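Local coordinates for protein dipeptide Epimerase (Enterococcus faecalis V583, PDB 3JVA) that belongs to the mandelate racemase/muconate lactonizing enzyme family of the enolase superfamily and holds a magnesium ion in its barrel domain, at residues 5-10 with 35-40; 67-72 with 89-94; 260-265 with 287-292; 296-301 with 320-325. All blocks are in the same frame, centred on the assembly; numbering follows the deposited sequence.

Interaction 1 (5-10 with 35-40); sequences QVHVRA and EIETEE
His7 and Glu37 meet across two antiparallel strands, the imidazole presenting its CE1 edge to the carboxylate. Glu37 OE1 lies in the plane of the ring, 3.4 Å from His7 CE1, while the ring and carboxylate planes are turned 54° apart. Glu37 CB is 4.0 Å from His7 CE1, and from there the extended glutamate chain brings OE1 back to the ring edge. The side of the imidazole bearing ND1 lies nearer the other end of the pairing, with His7 ND1 3.5 Å from Glu35 O. Glu35 O is already engaged by the main chain, taking a nearly straight bond from His7 N at 2.9 Å.

His7 and Glu35 form one hydrogen-bonded pair and Gln5 and Glu37 the next, with Val6 and Ile36 as the non-hydrogen-bonded pair in between. This is the regular pattern of the antiparallel sheet in the N-terminal capping domain of the enolase superfamily, here joining the inner strands 3-21 and 29-38. On the face opposite His7, Val6 CG2 rests 4.3 Å from Ile36 CG1, a buried apolar contact covered by helices 59-73 and 96-114.

Farther out, Gln5 curls back so that Gln5 OE1 accepts Val6 N at 2.9 Å, in the carbonyl plane and on a lone pair. Gln71 NE2 of helix 59-73 also bonds to this oxygen, giving it two donors.

Interaction 2 (67-72 with 89-94); sequences ELFGQA and DKISAF
Ile91 carries most of this contact, pushing its branches between Phe69 and Ala72 of the helix before it in the chain. Packing is closest at the tip, where Ile91 CD1 comes within 3.5 Å of Ala72 CB and also lies 4.0 Å from Phe69 CD1. The other branch, Ile91 CG2, set anti to the residue's own backbone N, is 3.8 Å from Phe69 CE1 and meets the ring at its edge, near its plane. Ile91 CB sits in the plane of the same edge, 3.9 Å from Phe69 CE1, and the two side chains slide past each other in opposite directions. At the far end of the ring, Phe69 CZ approaches Ser92 CB at 4.0 Å, again near the ring plane.

The contact thins out toward Leu68, which is exposed. Among its side-chain atoms only Leu68 CB comes near, 4.4 Å from Ile91 CG2, and Leu68 O lies 4.1 Å from Ile91 CD1. No hydrogen bond crosses between the segments. Ser92 is the first residue to leave helical geometry, and Ser92 OG accepts from Phe94 N at 3.2 Å, forming an ST turn as the chain departs from helix 81-91.

Leu68 also packs on Ile52 of a second subunit, and Phe94 meets Phe94 of that subunit, their ring planes at about 85°. Within its own chain the contact joins helices 59-73 and 81-91 of the N-terminal domain, while helix 96-114 touches Phe69 through Ala98, Lys99 and Ile102.

Interaction 3 (260-265 with 287-292); sequences VINIKL and ECMIGC
Met289 and Asn262, paired across two parallel strands, cross obliquely on one face of the sheet. The thioether chain runs extended from the backbone and bends at its last torsion (chi3 94°), bringing Met289 CE over to the amide, 3.4 Å from Asn262 OD1 and 3.6 Å from Asn262 CG. OD1 also lies close to Met289 O and Gly291 N, but neither approach is a hydrogen bond. The other end of the amide, ND2, makes a weak bond to Glu215, a magnesium ligand.

Ile263, on the opposite face, sends CD1 to Cys288 SG at 3.9 Å. Its main-chain N and O both bond to strand 287-290 and its continuation: Ile263 N donates to Met289 O at 2.7 Å, and Ile263 O takes Gly291 N at 2.8 Å. Ile290 CA adds a CH-to-oxygen contact to the same carbonyl. Past these bonds a water bridges Leu265 N and Gly291 O. Lys264 lays its extended chain beside the Gly291-Cys292 backbone, with Lys264 CG 3.8 Å from Gly291 C, and its amine forms a long, weak ion pair with Asp240, another metal ligand.

Neighbouring parallel strands connected through helix 271-284 make a beta-alpha-beta unit of the TIM-like barrel, and their C-terminal ends open, as in other enolase-superfamily members, onto the magnesium site.

Interaction 4 (296-301 with 320-325); sequences ETTIGI and DATFGL
Ile301 lies over Ala321, with Ile301 CD1 3.7 Å from Ala321 CB, and covers it with CG1 as well. Its first torsion sets CG1 anti to the carbonyl carbon (chi1 -71°), where it meets both Ala321 CB and the methyl of Thr322. The same side chain thus also packs on Thr322, with Ile301 CG1 4.0 Å from Thr322 CG2. Thr322 CG2 faces the start of the helix too, lying 3.9 Å from Thr298 CA. Ala321 CB meets main chain as well, at 3.6 Å from Glu296 O, so both the first turn of the helix and the segment leading into it bear on the short 3-10 turn.

Leu325 makes the second apolar patch. Leu325 CD1 rests 3.7 Å from Thr297 CB, and both leucine methyls lie about equally far from Thr297 CG2, the two side chains crossing at about a right angle. No hydrogen bond passes between the segments; Thr297 and Thr322 turn their methyls to this contact and take polar partners outside it. Thr297 OG1 bonds to Glu47 and Thr322 OG1 to Ser335 O. Thr297 holds the N-cap position, though its side chain makes no capping bond, and its O receives Ile301 N in the first turn. Glu296 is held through OE2 by Met293 N.

Helix 298-310 thus meets the loop that follows strand 314-317. Glu47 of strand 43-48 in the N-terminal domain also bonds to Gly300 N, while on the loop side Asp320 bonds to Thr134 N at strand 128-134, and Phe323 packs against that same strand.

From the N terminus, interaction 1 closes first, pairing strand 3-21 with strand 29-38 around a mostly strand excursion. Interaction 2 follows, closing a mostly helical loop between helices 59-73 and 81-91; the two touch where Glu67 packs on Val8 and Gly70 on Val6, so helix is laid on sheet within the N-terminal domain. Interaction 3 closes the helical crossover between two barrel strands, and interaction 4 the stretch from helix 298-310 past strand 314-317. These last two touch through Cys292, which packs on Ile301 and Asp320. All four run in series, none nested or crossing. Interactions 1 and 3 have centres about 28 Å apart.

Interaction 1 (5-10 with 35-40)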
loop_
_atom_site.group_PDB
_atom_site.type_symbol
_atom_site.label_atom_id
_atom_site.label_comp_id
_atom_site.label_asym_id
_atom_site.label_seq_id
_atom_site.Cartn_x
_atom_site.Cartn_y
_atom_site.Cartn_z
ATOM N N GLN B 5 -24.377 -32.586 35.180
ATOM C CA GLN B 5 -23.366 -33.531 34.741
ATOM C C GLN B 5 -23.286 -33.551 33.227
ATOM O O GLN B 5 -24.237 -33.186 32.534
ATOM C CB GLN B 5 -23.702 -34.931 35.269
ATOM C CG GLN B 5 -22.636 -35.991 35.010
ATOM C CD GLN B 5 -21.276 -35.598 35.558
ATOM O OE1 GLN B 5 -20.495 -34.929 34.885
ATOM N NE2 GLN B 5 -20.995 -35.999 36.793
ATOM N N VAL B 6 -22.131 -33.965 32.725
ATOM C CA VAL B 6 -21.888 -34.059 31.295
ATOM C C VAL B 6 -21.478 -35.499 31.005
ATOM O O VAL B 6 -20.469 -35.976 31.514
ATOM C CB VAL B 6 -20.746 -33.108 30.861
ATOM C CG1 VAL B 6 -20.442 -33.300 29.379
ATOM C CG2 VAL B 6 -21.139 -31.658 31.145
ATOM N N HIS B 7 -22.269 -36.188 30.191
ATOM C CA HIS B 7 -21.997 -37.579 29.841
ATOM C C HIS B 7 -21.545 -37.670 28.390
ATOM O O HIS B 7 -22.100 -36.990 27.530
ATOM C CB HIS B 7 -23.269 -38.416 30.021
ATOM C CG HIS B 7 -23.950 -38.205 31.338
ATOM N ND1 HIS B 7 -25.160 -37.556 31.457
ATOM C CD2 HIS B 7 -23.579 -38.540 32.597
ATOM C CE1 HIS B 7 -25.507 -37.502 32.732
ATOM N NE2 HIS B 7 -24.564 -38.091 33.444
ATOM N N VAL B 8 -20.537 -38.495 28.116
ATOM C CA VAL B 8 -20.070 -38.655 26.742
ATOM C C VAL B 8 -19.921 -40.125 26.378
ATOM O O VAL B 8 -19.539 -40.947 27.211
ATOM C CB VAL B 8 -18.715 -37.938 26.489
ATOM C CG1 VAL B 8 -17.598 -38.618 27.257
ATOM C CG2 VAL B 8 -18.407 -37.931 24.987
ATOM N N ARG B 9 -20.243 -40.450 25.129
ATOM C CA ARG B 9 -20.137 -41.816 24.648
ATOM C C ARG B 9 -19.584 -41.805 23.231
ATOM O O ARG B 9 -19.589 -40.778 22.558
ATOM C CB ARG B 9 -21.513 -42.499 24.652
ATOM C CG ARG B 9 -22.491 -42.037 23.555
ATOM C CD ARG B 9 -23.795 -42.831 23.650
ATOM N NE ARG B 9 -24.795 -42.562 22.610
ATOM C CZ ARG B 9 -24.785 -43.094 21.388
ATOM N NH1 ARG B 9 -23.817 -43.923 21.020
ATOM N NH2 ARG B 9 -25.785 -42.844 20.546
ATOM N N ALA B 10 -19.075 -42.947 22.793
ATOM C CA ALA B 10 -18.574 -43.052 21.439
ATOM C C ALA B 10 -19.792 -43.500 20.649
ATOM O O ALA B 10 -20.717 -44.092 21.212
ATOM C CB ALA B 10 -17.464 -44.097 21.356
ATOM N N GLU B 35 -24.262 -35.745 26.248
ATOM C CA GLU B 35 -25.569 -35.489 26.813
ATOM C C GLU B 35 -25.307 -34.646 28.047
ATOM O O GLU B 35 -24.656 -35.103 28.989
ATOM C CB GLU B 35 -26.259 -36.802 27.199
ATOM C CG GLU B 35 -26.573 -37.697 26.012
ATOM C CD GLU B 35 -27.243 -38.996 26.422
ATOM O OE1 GLU B 35 -28.254 -38.930 27.155
ATOM O OE2 GLU B 35 -26.762 -40.076 26.009
ATOM N N ILE B 36 -25.769 -33.400 28.020
ATOM C CA ILE B 36 -25.592 -32.517 29.159
ATOM C C ILE B 36 -26.890 -32.538 29.946
ATOM O O ILE B 36 -27.955 -32.233 29.409
ATOM C CB ILE B 36 -25.276 -31.072 28.720
ATOM C CG1 ILE B 36 -23.954 -31.052 27.945
ATOM C CG2 ILE B 36 -25.186 -30.164 29.938
ATOM C CD1 ILE B 36 -23.452 -29.658 27.605
ATOM N N GLU B 37 -26.794 -32.925 31.214
ATOM C CA GLU B 37 -27.958 -33.001 32.083
ATOM C C GLU B 37 -27.966 -31.821 33.042
ATOM O O GLU B 37 -26.947 -31.510 33.650
ATOM C CB GLU B 37 -27.935 -34.314 32.873
ATOM C CG GLU B 37 -28.887 -34.342 34.064
ATOM C CD GLU B 37 -28.820 -35.645 34.846
ATOM O OE1 GLU B 37 -27.709 -36.187 35.014
ATOM O OE2 GLU B 37 -29.877 -36.119 35.307
ATOM N N THR B 38 -29.112 -31.163 33.163
ATOM C CA THR B 38 -29.240 -30.027 34.066
ATOM C C THR B 38 -29.804 -30.527 35.389
ATOM O O THR B 38 -30.348 -31.629 35.458
ATOM C CB THR B 38 -30.184 -28.954 33.500
ATOM O OG1 THR B 38 -31.489 -29.515 33.304
ATOM C CG2 THR B 38 -29.650 -28.432 32.171
ATOM N N GLU B 39 -29.663 -29.721 36.434
ATOM C CA GLU B 39 -30.162 -30.096 37.753
ATOM C C GLU B 39 -31.661 -30.369 37.721
ATOM O O GLU B 39 -32.151 -31.257 38.421
ATOM C CB GLU B 39 -29.875 -28.985 38.768
ATOM C CG GLU B 39 -28.405 -28.809 39.143
ATOM C CD GLU B 39 -27.836 -30.002 39.894
ATOM O OE1 GLU B 39 -28.606 -30.690 40.602
ATOM O OE2 GLU B 39 -26.612 -30.241 39.792
ATOM N N GLU B 40 -32.384 -29.608 36.903
ATOM C CA GLU B 40 -33.832 -29.759 36.795
ATOM C C GLU B 40 -34.285 -30.982 36.003
ATOM O O GLU B 40 -35.467 -31.323 35.999
ATOM C CB GLU B 40 -34.452 -28.487 36.201
ATOM C CG GLU B 40 -33.867 -28.054 34.863
ATOM C CD GLU B 40 -34.313 -26.656 34.459
ATOM O OE1 GLU B 40 -35.493 -26.480 34.084
ATOM O OE2 GLU B 40 -33.478 -25.730 34.528
#

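Interaction 2 (67-72 with 89-94)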
loop_
_atom_site.group_PDB
_atom_site.type_symbol
_atom_site.label_atom_id
_atom_site.label_comp_id
_atom_site.label_asym_id
_atom_site.label_seq_id
_atom_site.Cartn_x
_atom_site.Cartn_y
_atom_site.Cartn_z
ATOM N N GLU B 67 -14.404 -34.693 28.055
ATOM C CA GLU B 67 -14.449 -35.043 29.477
ATOM C C GLU B 67 -13.881 -33.905 30.318
ATOM O O GLU B 67 -14.404 -33.586 31.394
ATOM C CB GLU B 67 -13.646 -36.320 29.726
ATOM C CG GLU B 67 -14.211 -37.551 29.034
ATOM C CD GLU B 67 -15.298 -38.241 29.841
ATOM O OE1 GLU B 67 -16.255 -37.558 30.277
ATOM O OE2 GLU B 67 -15.195 -39.474 30.034
ATOM N N LEU B 68 -12.805 -33.294 29.833
ATOM C CA LEU B 68 -12.186 -32.180 30.546
ATOM C C LEU B 68 -13.153 -30.996 30.580
ATOM O O LEU B 68 -13.361 -30.389 31.635
ATOM C CB LEU B 68 -10.871 -31.771 29.873
ATOM C CG LEU B 68 -9.689 -32.745 29.980
ATOM C CD1 LEU B 68 -8.517 -32.233 29.155
ATOM C CD2 LEU B 68 -9.284 -32.897 31.447
ATOM N N PHE B 69 -13.743 -30.672 29.428
ATOM C CA PHE B 69 -14.705 -29.570 29.339
ATOM C C PHE B 69 -15.903 -29.821 30.259
ATOM O O PHE B 69 -16.350 -28.927 30.979
ATOM C CB PHE B 69 -15.258 -29.421 27.914
ATOM C CG PHE B 69 -14.258 -28.948 26.892
ATOM C CD1 PHE B 69 -13.076 -28.309 27.267
ATOM C CD2 PHE B 69 -14.550 -29.069 25.535
ATOM C CE1 PHE B 69 -12.203 -27.792 26.303
ATOM C CE2 PHE B 69 -13.688 -28.557 24.562
ATOM C CZ PHE B 69 -12.509 -27.914 24.948
ATOM N N GLY B 70 -16.427 -31.044 30.205
ATOM C CA GLY B 70 -17.587 -31.404 31.000
ATOM C C GLY B 70 -17.452 -31.144 32.486
ATOM O O GLY B 70 -18.352 -30.579 33.111
ATOM N N GLN B 71 -16.328 -31.549 33.061
ATOM C CA GLN B 71 -16.121 -31.350 34.489
ATOM C C GLN B 71 -15.887 -29.889 34.845
ATOM O O GLN B 71 -16.144 -29.472 35.976
ATOM C CB GLN B 71 -14.954 -32.212 34.976
ATOM C CG GLN B 71 -15.244 -33.703 34.874
ATOM C CD GLN B 71 -16.573 -34.070 35.514
ATOM O OE1 GLN B 71 -16.736 -33.971 36.730
ATOM N NE2 GLN B 71 -17.534 -34.483 34.693
ATOM N N ALA B 72 -15.420 -29.106 33.877
ATOM C CA ALA B 72 -15.155 -27.694 34.112
ATOM C C ALA B 72 -16.401 -26.826 34.000
ATOM O O ALA B 72 -16.423 -25.709 34.517
ATOM C CB ALA B 72 -14.090 -27.193 33.144
ATOM N N ASP B 89 -12.057 -22.489 25.915
ATOM C CA ASP B 89 -10.896 -21.865 25.287
ATOM C C ASP B 89 -9.707 -21.766 26.237
ATOM O O ASP B 89 -8.562 -21.824 25.798
ATOM C CB ASP B 89 -11.249 -20.470 24.759
ATOM C CG ASP B 89 -12.150 -20.518 23.536
ATOM O OD1 ASP B 89 -12.299 -21.605 22.933
ATOM O OD2 ASP B 89 -12.700 -19.461 23.172
ATOM N N LYS B 90 -9.974 -21.614 27.531
ATOM C CA LYS B 90 -8.893 -21.543 28.514
ATOM C C LYS B 90 -8.252 -22.914 28.666
ATOM O O LYS B 90 -7.051 -23.032 28.907
ATOM C CB LYS B 90 -9.416 -21.106 29.887
ATOM C CG LYS B 90 -9.630 -19.615 30.062
ATOM C CD LYS B 90 -10.018 -19.305 31.506
ATOM C CE LYS B 90 -10.287 -17.820 31.729
ATOM N NZ LYS B 90 -9.091 -16.969 31.471
ATOM N N ILE B 91 -9.068 -23.953 28.525
ATOM C CA ILE B 91 -8.606 -25.323 28.658
ATOM C C ILE B 91 -7.846 -25.816 27.430
ATOM O O ILE B 91 -6.758 -26.377 27.554
ATOM C CB ILE B 91 -9.806 -26.272 28.929
ATOM C CG1 ILE B 91 -10.381 -25.988 30.325
ATOM C CG2 ILE B 91 -9.378 -27.722 28.805
ATOM C CD1 ILE B 91 -11.636 -26.768 30.663
ATOM N N SER B 92 -8.419 -25.606 26.252
ATOM C CA SER B 92 -7.801 -26.061 25.011
ATOM C C SER B 92 -7.644 -24.959 23.974
ATOM O O SER B 92 -8.593 -24.240 23.670
ATOM C CB SER B 92 -8.632 -27.193 24.403
ATOM O OG SER B 92 -8.140 -27.536 23.116
ATOM N N ALA B 93 -6.440 -24.853 23.421
ATOM C CA ALA B 93 -6.138 -23.855 22.407
ATOM C C ALA B 93 -6.769 -24.222 21.067
ATOM O O ALA B 93 -6.981 -23.354 20.220
ATOM C CB ALA B 93 -4.618 -23.714 22.248
ATOM N N PHE B 94 -7.074 -25.504 20.879
ATOM C CA PHE B 94 -7.673 -25.964 19.628
ATOM C C PHE B 94 -8.336 -27.334 19.746
ATOM O O PHE B 94 -7.659 -28.339 19.961
ATOM C CB PHE B 94 -6.612 -26.028 18.530
ATOM C CG PHE B 94 -7.158 -26.428 17.184
ATOM C CD1 PHE B 94 -7.982 -25.564 16.472
ATOM C CD2 PHE B 94 -6.854 -27.672 16.638
ATOM C CE1 PHE B 94 -8.504 -25.932 15.225
ATOM C CE2 PHE B 94 -7.368 -28.053 15.393
ATOM C CZ PHE B 94 -8.194 -27.180 14.687
#

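Interaction 3 (260-265 with 287-292)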
loop_
_atom_site.group_PDB
_atom_site.type_symbol
_atom_site.label_atom_id
_atom_site.label_comp_id
_atom_site.label_asym_id
_atom_site.label_seq_id
_atom_site.Cartn_x
_atom_site.Cartn_y
_atom_site.Cartn_z
ATOM N N VAL B 260 -17.572 -17.016 -1.591
ATOM C CA VAL B 260 -18.424 -17.627 -0.578
ATOM C C VAL B 260 -17.583 -18.372 0.451
ATOM O O VAL B 260 -16.477 -18.824 0.156
ATOM C CB VAL B 260 -19.398 -18.636 -1.243
ATOM C CG1 VAL B 260 -20.332 -19.259 -0.203
ATOM C CG2 VAL B 260 -20.193 -17.943 -2.325
ATOM N N ILE B 261 -18.106 -18.502 1.664
ATOM C CA ILE B 261 -17.382 -19.211 2.712
ATOM C C ILE B 261 -18.223 -20.349 3.273
ATOM O O ILE B 261 -19.390 -20.162 3.610
ATOM C CB ILE B 261 -16.959 -18.240 3.843
ATOM C CG1 ILE B 261 -15.845 -17.325 3.322
ATOM C CG2 ILE B 261 -16.501 -19.019 5.076
ATOM C CD1 ILE B 261 -15.414 -16.233 4.297
ATOM N N ASN B 262 -17.615 -21.529 3.359
ATOM C CA ASN B 262 -18.299 -22.717 3.858
ATOM C C ASN B 262 -18.004 -22.941 5.333
ATOM O O ASN B 262 -16.855 -23.131 5.736
ATOM C CB ASN B 262 -17.871 -23.941 3.037
ATOM C CG ASN B 262 -18.766 -25.153 3.262
ATOM O OD1 ASN B 262 -19.926 -25.028 3.663
ATOM N ND2 ASN B 262 -18.233 -26.338 2.975
ATOM N N ILE B 263 -19.061 -22.902 6.132
ATOM C CA ILE B 263 -18.968 -23.116 7.570
ATOM C C ILE B 263 -19.220 -24.582 7.896
ATOM O O ILE B 263 -20.051 -25.224 7.256
ATOM C CB ILE B 263 -20.070 -22.326 8.326
ATOM C CG1 ILE B 263 -19.921 -20.826 8.084
ATOM C CG2 ILE B 263 -20.031 -22.665 9.818
ATOM C CD1 ILE B 263 -21.117 -20.018 8.597
ATOM N N LYS B 264 -18.492 -25.115 8.874
ATOM C CA LYS B 264 -18.739 -26.474 9.360
ATOM C C LYS B 264 -18.620 -26.368 10.876
ATOM O O LYS B 264 -17.614 -25.883 11.389
ATOM C CB LYS B 264 -17.732 -27.485 8.821
ATOM C CG LYS B 264 -17.943 -27.807 7.351
ATOM C CD LYS B 264 -16.986 -28.886 6.866
ATOM C CE LYS B 264 -17.133 -29.088 5.357
ATOM N NZ LYS B 264 -16.183 -30.117 4.842
ATOM N N LEU B 265 -19.649 -26.802 11.594
ATOM C CA LEU B 265 -19.610 -26.715 13.051
ATOM C C LEU B 265 -18.404 -27.434 13.651
ATOM O O LEU B 265 -17.858 -26.994 14.668
ATOM C CB LEU B 265 -20.905 -27.272 13.661
ATOM C CG LEU B 265 -22.204 -26.556 13.274
ATOM C CD1 LEU B 265 -23.357 -27.143 14.068
ATOM C CD2 LEU B 265 -22.084 -25.053 13.537
ATOM N N GLU B 287 -21.810 -14.484 0.970
ATOM C CA GLU B 287 -22.749 -15.487 1.456
ATOM C C GLU B 287 -22.018 -16.679 2.054
ATOM O O GLU B 287 -20.832 -16.912 1.766
ATOM C CB GLU B 287 -23.671 -15.960 0.324
ATOM C CG GLU B 287 -24.768 -14.965 -0.021
ATOM C CD GLU B 287 -25.609 -15.389 -1.218
ATOM O OE1 GLU B 287 -25.704 -16.602 -1.497
ATOM O OE2 GLU B 287 -26.190 -14.501 -1.872
ATOM N N CYS B 288 -22.730 -17.428 2.894
ATOM C CA CYS B 288 -22.170 -18.607 3.541
ATOM C C CYS B 288 -22.925 -19.881 3.196
ATOM O O CYS B 288 -24.118 -19.856 2.911
ATOM C CB CYS B 288 -22.201 -18.450 5.069
ATOM S SG CYS B 288 -20.960 -17.319 5.735
ATOM N N MET B 289 -22.205 -20.993 3.200
ATOM C CA MET B 289 -22.821 -22.291 2.996
ATOM C C MET B 289 -22.441 -23.013 4.272
ATOM O O MET B 289 -21.522 -22.588 4.970
ATOM C CB MET B 289 -22.222 -23.043 1.805
ATOM C CG MET B 289 -22.779 -24.463 1.665
ATOM S SD MET B 289 -22.332 -25.283 0.098
ATOM C CE MET B 289 -20.876 -26.164 0.571
ATOM N N ILE B 290 -23.155 -24.076 4.609
ATOM C CA ILE B 290 -22.789 -24.833 5.791
ATOM C C ILE B 290 -22.715 -26.288 5.355
ATOM O O ILE B 290 -23.607 -26.784 4.657
ATOM C CB ILE B 290 -23.798 -24.642 6.962
ATOM C CG1 ILE B 290 -23.274 -25.370 8.206
ATOM C CG2 ILE B 290 -25.179 -25.144 6.569
ATOM C CD1 ILE B 290 -23.864 -24.863 9.528
ATOM N N GLY B 291 -21.623 -26.948 5.725
ATOM C CA GLY B 291 -21.426 -28.336 5.351
ATOM C C GLY B 291 -21.345 -29.274 6.538
ATOM O O GLY B 291 -21.791 -28.937 7.639
ATOM N N CYS B 292 -20.765 -30.452 6.320
ATOM C CA CYS B 292 -20.638 -31.443 7.380
ATOM C C CYS B 292 -19.403 -32.306 7.192
ATOM O O CYS B 292 -18.779 -32.300 6.123
ATOM C CB CYS B 292 -21.884 -32.339 7.421
ATOM S SG CYS B 292 -22.196 -33.263 5.891
HETATM O O HOH W 1 -21.720 -28.176 10.240
#

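Interaction 4 (296-301 with 320-325)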
loop_
_atom_site.group_PDB
_atom_site.type_symbol
_atom_site.label_atom_id
_atom_site.label_comp_id
_atom_site.label_asym_id
_atom_site.label_seq_id
_atom_site.Cartn_x
_atom_site.Cartn_y
_atom_site.Cartn_z
ATOM N N GLU B 296 -19.770 -37.269 11.012
ATOM C CA GLU B 296 -20.752 -36.757 11.957
ATOM C C GLU B 296 -22.094 -37.358 11.565
ATOM O O GLU B 296 -22.236 -37.931 10.478
ATOM C CB GLU B 296 -20.806 -35.224 12.003
ATOM C CG GLU B 296 -21.212 -34.495 10.753
ATOM C CD GLU B 296 -21.193 -32.994 10.993
ATOM O OE1 GLU B 296 -22.023 -32.510 11.795
ATOM O OE2 GLU B 296 -20.337 -32.306 10.404
ATOM N N THR B 297 -23.079 -37.234 12.440
ATOM C CA THR B 297 -24.360 -37.850 12.173
ATOM C C THR B 297 -25.565 -36.973 12.490
ATOM O O THR B 297 -25.514 -35.755 12.342
ATOM C CB THR B 297 -24.447 -39.191 12.944
ATOM O OG1 THR B 297 -24.294 -38.954 14.352
ATOM C CG2 THR B 297 -23.317 -40.122 12.498
ATOM N N THR B 298 -26.645 -37.606 12.928
ATOM C CA THR B 298 -27.889 -36.907 13.213
ATOM C C THR B 298 -27.804 -35.623 14.034
ATOM O O THR B 298 -28.347 -34.592 13.636
ATOM C CB THR B 298 -28.890 -37.860 13.885
ATOM O OG1 THR B 298 -29.009 -39.048 13.090
ATOM C CG2 THR B 298 -30.251 -37.198 14.013
ATOM N N ILE B 299 -27.134 -35.672 15.179
ATOM C CA ILE B 299 -27.041 -34.481 16.019
ATOM C C ILE B 299 -26.316 -33.323 15.324
ATOM O O ILE B 299 -26.820 -32.198 15.284
ATOM C CB ILE B 299 -26.338 -34.802 17.340
ATOM C CG1 ILE B 299 -27.139 -35.867 18.099
ATOM C CG2 ILE B 299 -26.206 -33.531 18.176
ATOM C CD1 ILE B 299 -26.422 -36.440 19.310
ATOM N N GLY B 300 -25.138 -33.597 14.781
ATOM C CA GLY B 300 -24.395 -32.553 14.099
ATOM C C GLY B 300 -25.170 -31.961 12.935
ATOM O O GLY B 300 -25.196 -30.742 12.742
ATOM N N ILE B 301 -25.814 -32.823 12.155
ATOM C CA ILE B 301 -26.578 -32.367 11.007
ATOM C C ILE B 301 -27.766 -31.516 11.429
ATOM O O ILE B 301 -28.048 -30.483 10.822
ATOM C CB ILE B 301 -27.097 -33.560 10.167
ATOM C CG1 ILE B 301 -25.928 -34.233 9.439
ATOM C CG2 ILE B 301 -28.160 -33.085 9.192
ATOM C CD1 ILE B 301 -25.234 -33.330 8.407
ATOM N N ASP B 320 -25.842 -33.680 4.132
ATOM C CA ASP B 320 -26.334 -34.974 3.672
ATOM C C ASP B 320 -25.824 -36.194 4.433
ATOM O O ASP B 320 -26.071 -37.324 4.019
ATOM C CB ASP B 320 -25.964 -35.128 2.194
ATOM C CG ASP B 320 -24.460 -35.096 1.964
ATOM O OD1 ASP B 320 -23.709 -34.676 2.879
ATOM O OD2 ASP B 320 -24.021 -35.479 0.862
ATOM N N ALA B 321 -25.127 -35.981 5.544
ATOM C CA ALA B 321 -24.578 -37.107 6.295
ATOM C C ALA B 321 -25.592 -38.171 6.729
ATOM O O ALA B 321 -25.285 -39.362 6.685
ATOM C CB ALA B 321 -23.803 -36.599 7.509
ATOM N N THR B 322 -26.793 -37.769 7.141
ATOM C CA THR B 322 -27.760 -38.771 7.587
ATOM C C THR B 322 -28.201 -39.708 6.472
ATOM O O THR B 322 -28.601 -40.845 6.738
ATOM C CB THR B 322 -29.030 -38.146 8.227
ATOM O OG1 THR B 322 -29.790 -37.443 7.236
ATOM C CG2 THR B 322 -28.646 -37.189 9.352
ATOM N N PHE B 323 -28.114 -39.243 5.228
ATOM C CA PHE B 323 -28.528 -40.058 4.087
ATOM C C PHE B 323 -27.611 -41.247 3.831
ATOM O O PHE B 323 -27.999 -42.198 3.151
ATOM C CB PHE B 323 -28.596 -39.212 2.808
ATOM C CG PHE B 323 -29.363 -37.931 2.955
ATOM C CD1 PHE B 323 -30.405 -37.817 3.868
ATOM C CD2 PHE B 323 -29.056 -36.837 2.152
ATOM C CE1 PHE B 323 -31.130 -36.631 3.980
ATOM C CE2 PHE B 323 -29.774 -35.648 2.254
ATOM C CZ PHE B 323 -30.811 -35.545 3.166
ATOM N N GLY B 324 -26.393 -41.191 4.364
ATOM C CA GLY B 324 -25.455 -42.281 4.159
ATOM C C GLY B 324 -25.233 -43.177 5.363
ATOM O O GLY B 324 -24.299 -43.981 5.371
ATOM N N LEU B 325 -26.083 -43.047 6.378
ATOM C CA LEU B 325 -25.961 -43.853 7.594
ATOM C C LEU B 325 -26.812 -45.123 7.513
ATOM O O LEU B 325 -27.949 -45.080 7.047
ATOM C CB LEU B 325 -26.407 -43.031 8.809
ATOM C CG LEU B 325 -25.686 -41.707 9.089
ATOM C CD1 LEU B 325 -26.276 -41.070 10.339
ATOM C CD2 LEU B 325 -24.194 -41.951 9.267
#